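Local coordinates for protein D-aminoacyl-tRNA deacylase (Archaeoglobus fulgidus, PDB 1YQE) that probably uses zinc to hydrolyse D-aminoacyl-tRNAs to free tRNA and D-amino acids, which counters the toxicity of such mischarged tRNAs, at residues S78-K83 and I157-E162; G85-T90 and K131-F136. All blocks are in the same frame, centred on the assembly; numbering follows the deposited sequence.

Contact 1 of 2, residues S78-K83 and I157-E162; sequences SRHSSK and IGSTEE. With POP (pyrophosphate 2-), chain B.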
ATOM      1  N   SER A  78       3.912   5.692   7.590  1.00 19.51           N
ATOM      2  CA  SER A  78       4.272   5.056   8.843  1.00 21.36           C
ATOM      3  C   SER A  78       5.626   4.372   8.808  1.00 21.80           C
ATOM      4  O   SER A  78       6.251   4.234   7.761  1.00 19.44           O
ATOM      5  CB  SER A  78       3.197   4.025   9.208  1.00 23.95           C
ATOM      6  OG  SER A  78       3.684   3.081  10.150  1.00 26.72           O
ATOM      7  N   ARG A  79       6.078   3.950   9.977  1.00 22.32           N
ATOM      8  CA  ARG A  79       7.338   3.244  10.075  1.00 22.38           C
ATOM      9  C   ARG A  79       7.035   1.772   9.818  1.00 20.49           C
ATOM     10  O   ARG A  79       5.874   1.351   9.852  1.00 18.97           O
ATOM     11  CB  ARG A  79       7.919   3.402  11.481  1.00 24.70           C
ATOM     12  CG  ARG A  79       6.999   2.896  12.579  1.00 30.18           C
ATOM     13  CD  ARG A  79       7.629   3.067  13.950  1.00 31.81           C
ATOM     14  NE  ARG A  79       6.670   2.841  15.025  1.00 35.49           N
ATOM     15  CZ  ARG A  79       6.112   1.669  15.302  1.00 37.62           C
ATOM     16  NH1 ARG A  79       6.418   0.598  14.584  1.00 39.67           N
ATOM     17  NH2 ARG A  79       5.240   1.568  16.297  1.00 38.67           N
ATOM     18  N   HIS A  80       8.078   1.002   9.537  1.00 19.08           N
ATOM     19  CA  HIS A  80       7.935  -0.433   9.332  1.00 22.12           C
ATOM     20  C   HIS A  80       8.903  -1.095  10.305  1.00 22.70           C
ATOM     21  O   HIS A  80      10.098  -0.808  10.286  1.00 22.45           O
ATOM     22  CB  HIS A  80       8.287  -0.842   7.898  1.00 20.36           C
ATOM     23  CG  HIS A  80       8.422  -2.323   7.718  1.00 22.91           C
ATOM     24  ND1 HIS A  80       7.386  -3.200   7.962  1.00 23.53           N
ATOM     25  CD2 HIS A  80       9.489  -3.087   7.380  1.00 22.81           C
ATOM     26  CE1 HIS A  80       7.810  -4.439   7.786  1.00 24.42           C
ATOM     27  NE2 HIS A  80       9.082  -4.398   7.433  1.00 25.14           N
ATOM     28  N   SER A  81       8.386  -1.969  11.161  1.00 24.30           N
ATOM     29  CA  SER A  81       9.228  -2.652  12.133  1.00 25.80           C
ATOM     30  C   SER A  81       9.460  -4.101  11.717  1.00 26.73           C
ATOM     31  O   SER A  81       8.516  -4.829  11.428  1.00 27.52           O
ATOM     32  CB  SER A  81       8.573  -2.602  13.518  1.00 28.66           C
ATOM     33  OG  SER A  81       9.414  -3.184  14.500  1.00 31.01           O
ATOM     34  N   SER A  82      10.721  -4.514  11.678  1.00 28.22           N
ATOM     35  CA  SER A  82      11.054  -5.879  11.296  1.00 30.26           C
ATOM     36  C   SER A  82      12.290  -6.364  12.032  1.00 30.93           C
ATOM     37  O   SER A  82      13.208  -5.589  12.305  1.00 29.27           O
ATOM     38  CB  SER A  82      11.287  -5.971   9.787  1.00 31.39           C
ATOM     39  OG  SER A  82      11.584  -7.303   9.403  1.00 32.70           O
ATOM     40  N   LYS A  83      12.301  -7.655  12.352  1.00 32.12           N
ATOM     41  CA  LYS A  83      13.414  -8.264  13.062  1.00 32.96           C
ATOM     42  C   LYS A  83      14.638  -8.451  12.170  1.00 33.63           C
ATOM     43  O   LYS A  83      15.728  -8.737  12.665  1.00 35.13           O
ATOM     44  CB  LYS A  83      12.983  -9.615  13.648  1.00 35.01           C
ATOM     45  CG  LYS A  83      12.385 -10.580  12.633  1.00 35.84           C
ATOM     46  CD  LYS A  83      11.907 -11.856  13.310  1.00 37.67           C
ATOM     47  CE  LYS A  83      11.191 -12.780  12.335  1.00 39.47           C
ATOM     48  NZ  LYS A  83      12.095 -13.298  11.270  1.00 41.90           N
ATOM     49  N   ILE A 157       8.973   3.236   6.033  1.00 15.33           N
ATOM     50  CA  ILE A 157      10.427   3.240   6.105  1.00 14.75           C
ATOM     51  C   ILE A 157      10.792   2.197   7.154  1.00 14.57           C
ATOM     52  O   ILE A 157      10.326   2.287   8.295  1.00 16.33           O
ATOM     53  CB  ILE A 157      10.967   4.596   6.589  1.00 15.49           C
ATOM     54  CG1 ILE A 157      10.560   5.699   5.616  1.00 15.71           C
ATOM     55  CG2 ILE A 157      12.481   4.536   6.727  1.00 16.36           C
ATOM     56  CD1 ILE A 157      10.995   7.082   6.060  1.00 19.30           C
ATOM     57  N   GLY A 158      11.558   1.197   6.789  1.00 16.58           N
ATOM     58  CA  GLY A 158      12.208   0.551   7.917  1.00 16.20           C
ATOM     59  C   GLY A 158      13.663   0.132   7.778  1.00 17.10           C
ATOM     60  O   GLY A 158      14.391   0.589   6.896  1.00 17.28           O
ATOM     61  N   SER A 159      13.790  -0.636   9.039  1.00 26.12           N
ATOM     62  CA  SER A 159      13.034  -1.599   9.838  1.00 25.46           C
ATOM     63  C   SER A 159      13.178  -1.343  11.334  1.00 26.60           C
ATOM     64  O   SER A 159      12.490  -1.967  12.144  1.00 26.03           O
ATOM     65  CB  SER A 159      13.487  -3.029   9.527  1.00 23.54           C
ATOM     66  OG  SER A 159      13.107  -3.414   8.217  1.00 23.03           O
ATOM     67  N   THR A 160      14.071  -0.428  11.697  1.00 26.39           N
ATOM     68  CA  THR A 160      14.293  -0.102  13.100  1.00 28.10           C
ATOM     69  C   THR A 160      14.295   1.404  13.324  1.00 31.16           C
ATOM     70  O   THR A 160      14.144   2.187  12.383  1.00 30.20           O
ATOM     71  CB  THR A 160      15.645  -0.654  13.606  1.00 27.98           C
ATOM     72  OG1 THR A 160      16.710   0.213  13.183  1.00 25.87           O
ATOM     73  CG2 THR A 160      15.885  -2.052  13.056  1.00 26.52           C
ATOM     74  N   GLU A 161      14.481   1.793  14.581  1.00 32.93           N
ATOM     75  CA  GLU A 161      14.512   3.194  14.979  1.00 34.19           C
ATOM     76  C   GLU A 161      15.577   3.973  14.211  1.00 33.74           C
ATOM     77  O   GLU A 161      15.423   5.166  13.954  1.00 32.79           O
ATOM     78  CB  GLU A 161      14.779   3.296  16.484  1.00 36.82           C
ATOM     79  CG  GLU A 161      14.581   4.685  17.066  1.00 39.73           C
ATOM     80  CD  GLU A 161      13.136   5.143  16.998  1.00 40.79           C
ATOM     81  OE1 GLU A 161      12.269   4.474  17.599  1.00 44.04           O
ATOM     82  OE2 GLU A 161      12.869   6.174  16.345  1.00 41.99           O
ATOM     83  N   GLU A 162      16.664   3.301  13.853  1.00 34.51           N
ATOM     84  CA  GLU A 162      17.729   3.953  13.104  1.00 35.58           C
ATOM     85  C   GLU A 162      17.179   4.527  11.804  1.00 34.85           C
ATOM     86  O   GLU A 162      17.505   5.651  11.416  1.00 35.64           O
ATOM     87  CB  GLU A 162      18.851   2.962  12.792  1.00 38.99           C
ATOM     88  CG  GLU A 162      19.888   2.843  13.891  1.00 45.72           C
ATOM     89  CD  GLU A 162      20.558   4.170  14.190  1.00 48.60           C
ATOM     90  OE1 GLU A 162      21.055   4.811  13.236  1.00 50.36           O
ATOM     91  OE2 GLU A 162      20.593   4.571  15.375  1.00 50.66           O
TER
HETATM   92  P1  POP B3000       3.936  -1.515  13.588  1.00 83.03           P
HETATM   93  O1  POP B3000       5.134  -1.971  14.405  1.00 81.98           O
HETATM   94  O2  POP B3000       3.621  -0.061  13.961  1.00 82.26           O
HETATM   95  O3  POP B3000       2.703  -2.353  13.894  1.00 82.66           O
HETATM   96  O   POP B3000       4.269  -1.505  11.960  1.00 82.09           O
HETATM   97  P2  POP B3000       4.372  -2.867  11.014  1.00 82.67           P
HETATM   98  O4  POP B3000       4.235  -4.146  11.796  1.00 81.93           O
HETATM   99  O5  POP B3000       5.677  -2.863  10.288  1.00 81.57           O
HETATM  100  O6  POP B3000       3.194  -2.651   9.939  1.00 82.05           O
HETATM  101  O   HOH W   1      12.707  -2.684  15.057  1.00 33.63           O
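Residues 78-81 and 157-159 run side by side as parallel strands, their axes 4.5 Å apart at closest approach and inclined by 23°, with Arg-79, His-80 and Ser-81 abreast of Ile-157, Gly-158 and Ser-159. His-80 N donates to Ile-157 O (2.9 Å) from above the carbonyl plane, whereas Ser-82 N meets Ser-159 O (3.1 Å) on an in-plane lone pair. The peptide bond between Gly-158 and Ser-159 is cis. Beside it, His-80 O takes a CA-H...O contact from Ser-159 CA (3.1 Å) and a hydrogen bond from Trp-164 NE1. CG of His-80 is anti to the backbone N (chi1 168°), and the ring sends ND1 to pyrophosphate O5 (2.9 Å, a weak, bent bond) while NE2 bonds to Tyr-199 OH. Ser-81 N reaches the same O5 (3.0 Å), so that two donors from consecutive residues hold one phosphate oxygen. Arg-79 runs extended from CG to NE, and O1 of the other phosphate meets its NH1 at the edge of the guanidinium, close to its plane (2.9 Å). Away from the ligand, Ser-159 OG lies against Ser-82 CB (3.5 Å) and takes Arg-86 O as its polar partner, while Ser-82 OG turns to Asp-84. Thr-160 is the N-cap of the helix starting at Glu-161. A backbone N-H, an imidazole and a guanidinium from three successive residues thus form an anion-binding strand end, consistent with a pocket able to receive a phosphate group.

Contact 2 of 2, residues G85-T90 and K131-F136; sequences GRKIFT and KPEFEF
Glu-135 O accepts a hydrogen bond from Phe-89 N (3.0 Å) and also receives a CA-H...O contact from Ile-88 CA (3.1 Å). Together with the bond from Glu-135 N to Lys-87 O (3.2 Å), this pairs strands 88-92 and 135-138 in parallel at one margin of a mixed beta sheet, 135-138 being one of its two edge strands. Ile-88 and Glu-135 lie on one face; Phe-89 and Phe-136 lie on the other, against helix 114-125, with Phe-89 also touching helix 167-182. On the first face Glu-135 extends its chain, CG anti to the backbone N, and offers OE2 to the edge of the Arg-86 guanidinium in a salt bridge to NH2 (2.9 Å), the carboxylate plane turned 63° from the guanidinium. The Phe-134 ring lies between Lys-87 and Phe-89. Lys-87 CB stands over the centre of this ring, 3.7 Å from the centroid and 1° off the normal, a CH-pi contact. CD2 of the same ring sits above a face of Phe-89 toward its rim; the two rings meet obliquely, centroids 4.8 Å apart and planes at 31°. An alanine here would probably open a gap between Lys-87 and Phe-89, leaving Lys-87 CB without the ring face it covers and the Phe-89 face without CD2 above it. Farther out, Lys-87 lays CD against Glu-133 CG (3.4 Å) and sends NZ to Glu-163. A type I turn from Lys-131 to Phe-134 brings in Glu-133, whose OE2 accepts a hydrogen bond from a water and, on its syn side but somewhat out of the carboxylate plane, forms a salt bridge with Lys-131 NZ (2.9 Å).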
ATOM      1  N   GLY A  85      15.964  -6.132  10.557  1.00 31.30           N
ATOM      2  CA  GLY A  85      16.728  -4.901  10.663  1.00 32.60           C
ATOM      3  C   GLY A  85      17.216  -4.289   9.361  1.00 33.36           C
ATOM      4  O   GLY A  85      18.062  -3.395   9.379  1.00 35.07           O
ATOM      5  N   ARG A  86      16.691  -4.757   8.234  1.00 32.31           N
ATOM      6  CA  ARG A  86      17.095  -4.236   6.929  1.00 30.95           C
ATOM      7  C   ARG A  86      16.608  -2.806   6.710  1.00 29.61           C
ATOM      8  O   ARG A  86      15.575  -2.405   7.246  1.00 32.33           O
ATOM      9  CB  ARG A  86      16.537  -5.120   5.813  1.00 33.70           C
ATOM     10  CG  ARG A  86      17.108  -6.525   5.754  1.00 34.95           C
ATOM     11  CD  ARG A  86      16.325  -7.362   4.757  1.00 37.94           C
ATOM     12  NE  ARG A  86      16.191  -6.673   3.478  1.00 41.45           N
ATOM     13  CZ  ARG A  86      15.475  -7.122   2.453  1.00 42.73           C
ATOM     14  NH1 ARG A  86      14.818  -8.270   2.550  1.00 44.18           N
ATOM     15  NH2 ARG A  86      15.415  -6.418   1.328  1.00 44.74           N
ATOM     16  N   LYS A  87      17.355  -2.038   5.922  1.00 25.45           N
ATOM     17  CA  LYS A  87      16.964  -0.665   5.617  1.00 23.78           C
ATOM     18  C   LYS A  87      16.114  -0.743   4.355  1.00 21.36           C
ATOM     19  O   LYS A  87      16.621  -1.031   3.268  1.00 18.46           O
ATOM     20  CB  LYS A  87      18.201   0.206   5.374  1.00 25.50           C
ATOM     21  CG  LYS A  87      19.086   0.396   6.602  1.00 28.09           C
ATOM     22  CD  LYS A  87      20.268   1.304   6.286  1.00 29.08           C
ATOM     23  CE  LYS A  87      21.135   1.546   7.512  1.00 32.15           C
ATOM     24  NZ  LYS A  87      20.407   2.314   8.563  1.00 36.88           N
ATOM     25  N   ILE A  88      14.816  -0.496   4.493  1.00 20.05           N
ATOM     26  CA  ILE A  88      13.927  -0.594   3.349  1.00 19.96           C
ATOM     27  C   ILE A  88      12.799   0.422   3.293  1.00 18.76           C
ATOM     28  O   ILE A  88      12.415   1.013   4.300  1.00 19.99           O
ATOM     29  CB  ILE A  88      13.271  -1.999   3.277  1.00 21.50           C
ATOM     30  CG1 ILE A  88      12.650  -2.344   4.630  1.00 22.59           C
ATOM     31  CG2 ILE A  88      14.302  -3.055   2.876  1.00 25.74           C
ATOM     32  CD1 ILE A  88      11.965  -3.704   4.668  1.00 23.29           C
ATOM     33  N   PHE A  89      12.295   0.617   2.081  1.00 16.91           N
ATOM     34  CA  PHE A  89      11.152   1.482   1.819  1.00 17.58           C
ATOM     35  C   PHE A  89      10.108   0.441   1.416  1.00 14.66           C
ATOM     36  O   PHE A  89      10.387  -0.394   0.561  1.00 16.08           O
ATOM     37  CB  PHE A  89      11.415   2.398   0.620  1.00 16.49           C
ATOM     38  CG  PHE A  89      12.427   3.474   0.877  1.00 19.12           C
ATOM     39  CD1 PHE A  89      12.171   4.481   1.801  1.00 20.94           C
ATOM     40  CD2 PHE A  89      13.625   3.500   0.170  1.00 19.73           C
ATOM     41  CE1 PHE A  89      13.093   5.506   2.020  1.00 22.19           C
ATOM     42  CE2 PHE A  89      14.554   4.522   0.379  1.00 18.84           C
ATOM     43  CZ  PHE A  89      14.286   5.525   1.306  1.00 20.09           C
ATOM     44  N   THR A  90       8.926   0.457   2.018  1.00 14.99           N
ATOM     45  CA  THR A  90       7.934  -0.536   1.630  1.00 14.37           C
ATOM     46  C   THR A  90       6.573   0.047   1.289  1.00 14.36           C
ATOM     47  O   THR A  90       6.261   1.193   1.617  1.00 14.52           O
ATOM     48  CB  THR A  90       7.720  -1.606   2.728  1.00 16.65           C
ATOM     49  OG1 THR A  90       7.006  -1.027   3.828  1.00 16.57           O
ATOM     50  CG2 THR A  90       9.058  -2.147   3.223  1.00 14.09           C
ATOM     51  N   LYS A 131      19.850   7.162  -1.590  1.00 21.91           N
ATOM     52  CA  LYS A 131      20.034   6.408  -0.352  1.00 23.42           C
ATOM     53  C   LYS A 131      20.446   4.994  -0.747  1.00 24.53           C
ATOM     54  O   LYS A 131      19.670   4.045  -0.614  1.00 25.95           O
ATOM     55  CB  LYS A 131      18.728   6.368   0.447  1.00 23.56           C
ATOM     56  CG  LYS A 131      18.259   7.732   0.936  1.00 23.34           C
ATOM     57  CD  LYS A 131      19.146   8.258   2.055  1.00 25.05           C
ATOM     58  CE  LYS A 131      19.001   7.408   3.314  1.00 26.04           C
ATOM     59  NZ  LYS A 131      19.918   7.826   4.404  1.00 24.30           N
ATOM     60  N   PRO A 132      21.686   4.839  -1.237  1.00 25.69           N
ATOM     61  CA  PRO A 132      22.251   3.559  -1.676  1.00 26.72           C
ATOM     62  C   PRO A 132      22.131   2.399  -0.691  1.00 26.34           C
ATOM     63  O   PRO A 132      22.018   1.245  -1.110  1.00 27.19           O
ATOM     64  CB  PRO A 132      23.709   3.913  -1.970  1.00 26.59           C
ATOM     65  CG  PRO A 132      23.636   5.341  -2.378  1.00 26.92           C
ATOM     66  CD  PRO A 132      22.694   5.908  -1.349  1.00 24.67           C
ATOM     67  N   GLU A 133      22.158   2.697   0.604  1.00 26.15           N
ATOM     68  CA  GLU A 133      22.073   1.646   1.616  1.00 26.57           C
ATOM     69  C   GLU A 133      20.649   1.117   1.778  1.00 26.52           C
ATOM     70  O   GLU A 133      20.423   0.128   2.477  1.00 25.98           O
ATOM     71  CB  GLU A 133      22.589   2.151   2.972  1.00 26.60           C
ATOM     72  CG  GLU A 133      21.618   3.062   3.721  1.00 28.03           C
ATOM     73  CD  GLU A 133      21.658   4.512   3.258  1.00 28.57           C
ATOM     74  OE1 GLU A 133      21.885   4.761   2.053  1.00 27.21           O
ATOM     75  OE2 GLU A 133      21.443   5.403   4.108  1.00 26.70           O
ATOM     76  N   PHE A 134      19.693   1.780   1.132  1.00 24.88           N
ATOM     77  CA  PHE A 134      18.294   1.370   1.208  1.00 23.78           C
ATOM     78  C   PHE A 134      17.849   0.577  -0.008  1.00 23.40           C
ATOM     79  O   PHE A 134      18.373   0.739  -1.109  1.00 22.49           O
ATOM     80  CB  PHE A 134      17.372   2.583   1.356  1.00 22.84           C
ATOM     81  CG  PHE A 134      17.186   3.038   2.769  1.00 22.28           C
ATOM     82  CD1 PHE A 134      18.217   3.669   3.457  1.00 22.78           C
ATOM     83  CD2 PHE A 134      15.972   2.831   3.423  1.00 21.77           C
ATOM     84  CE1 PHE A 134      18.043   4.086   4.775  1.00 21.05           C
ATOM     85  CE2 PHE A 134      15.790   3.244   4.740  1.00 18.82           C
ATOM     86  CZ  PHE A 134      16.829   3.874   5.416  1.00 21.80           C
ATOM     87  N   GLU A 135      16.858  -0.277   0.199  1.00 23.47           N
ATOM     88  CA  GLU A 135      16.323  -1.091  -0.875  1.00 24.71           C
ATOM     89  C   GLU A 135      14.807  -0.980  -0.841  1.00 21.65           C
ATOM     90  O   GLU A 135      14.223  -0.784   0.220  1.00 20.57           O
ATOM     91  CB  GLU A 135      16.749  -2.547  -0.678  1.00 28.18           C
ATOM     92  CG  GLU A 135      16.328  -3.482  -1.790  1.00 36.37           C
ATOM     93  CD  GLU A 135      16.831  -4.897  -1.573  1.00 40.07           C
ATOM     94  OE1 GLU A 135      18.065  -5.084  -1.484  1.00 42.52           O
ATOM     95  OE2 GLU A 135      15.993  -5.821  -1.490  1.00 43.74           O
ATOM     96  N   PHE A 136      14.169  -1.075  -2.000  1.00 21.73           N
ATOM     97  CA  PHE A 136      12.715  -1.015  -2.041  1.00 18.97           C
ATOM     98  C   PHE A 136      12.134  -2.415  -2.136  1.00 17.57           C
ATOM     99  O   PHE A 136      12.707  -3.296  -2.771  1.00 16.49           O
ATOM    100  CB  PHE A 136      12.198  -0.234  -3.247  1.00 18.94           C
ATOM    101  CG  PHE A 136      10.736  -0.466  -3.503  1.00 16.40           C
ATOM    102  CD1 PHE A 136       9.776   0.070  -2.649  1.00 17.48           C
ATOM    103  CD2 PHE A 136      10.322  -1.309  -4.527  1.00 16.86           C
ATOM    104  CE1 PHE A 136       8.427  -0.236  -2.806  1.00 16.01           C
ATOM    105  CE2 PHE A 136       8.973  -1.622  -4.693  1.00 17.10           C
ATOM    106  CZ  PHE A 136       8.025  -1.081  -3.825  1.00 16.17           C
TER
HETATM  107  O   HOH W   2      21.617   4.659   6.712  1.00 36.59           O

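The two contacts, their centres about 10 Å apart, are joined within one mixed sheet, near its 135-138 edge, where strand 88-92 of contact 2 runs antiparallel to strand 152-159 of contact 1. Gly-158 N lies 2.6 Å from Ile-88 O, probably a hydrogen bond. Side chains bridge the seam as well: Ile-88 CD1 reaches His-80 CD2 at 3.7 Å, on a ring that also meets the pyrophosphate, and Phe-134 CE2 is 3.7 Å from Gly-158 O. Contact 1 supplies direct ligand donors; contact 2 lies farther from the pyrophosphate, the Thr-90 side chain being about 7 Å away. Along the chain, contact 2 is nested within the loop that contact 1 closes.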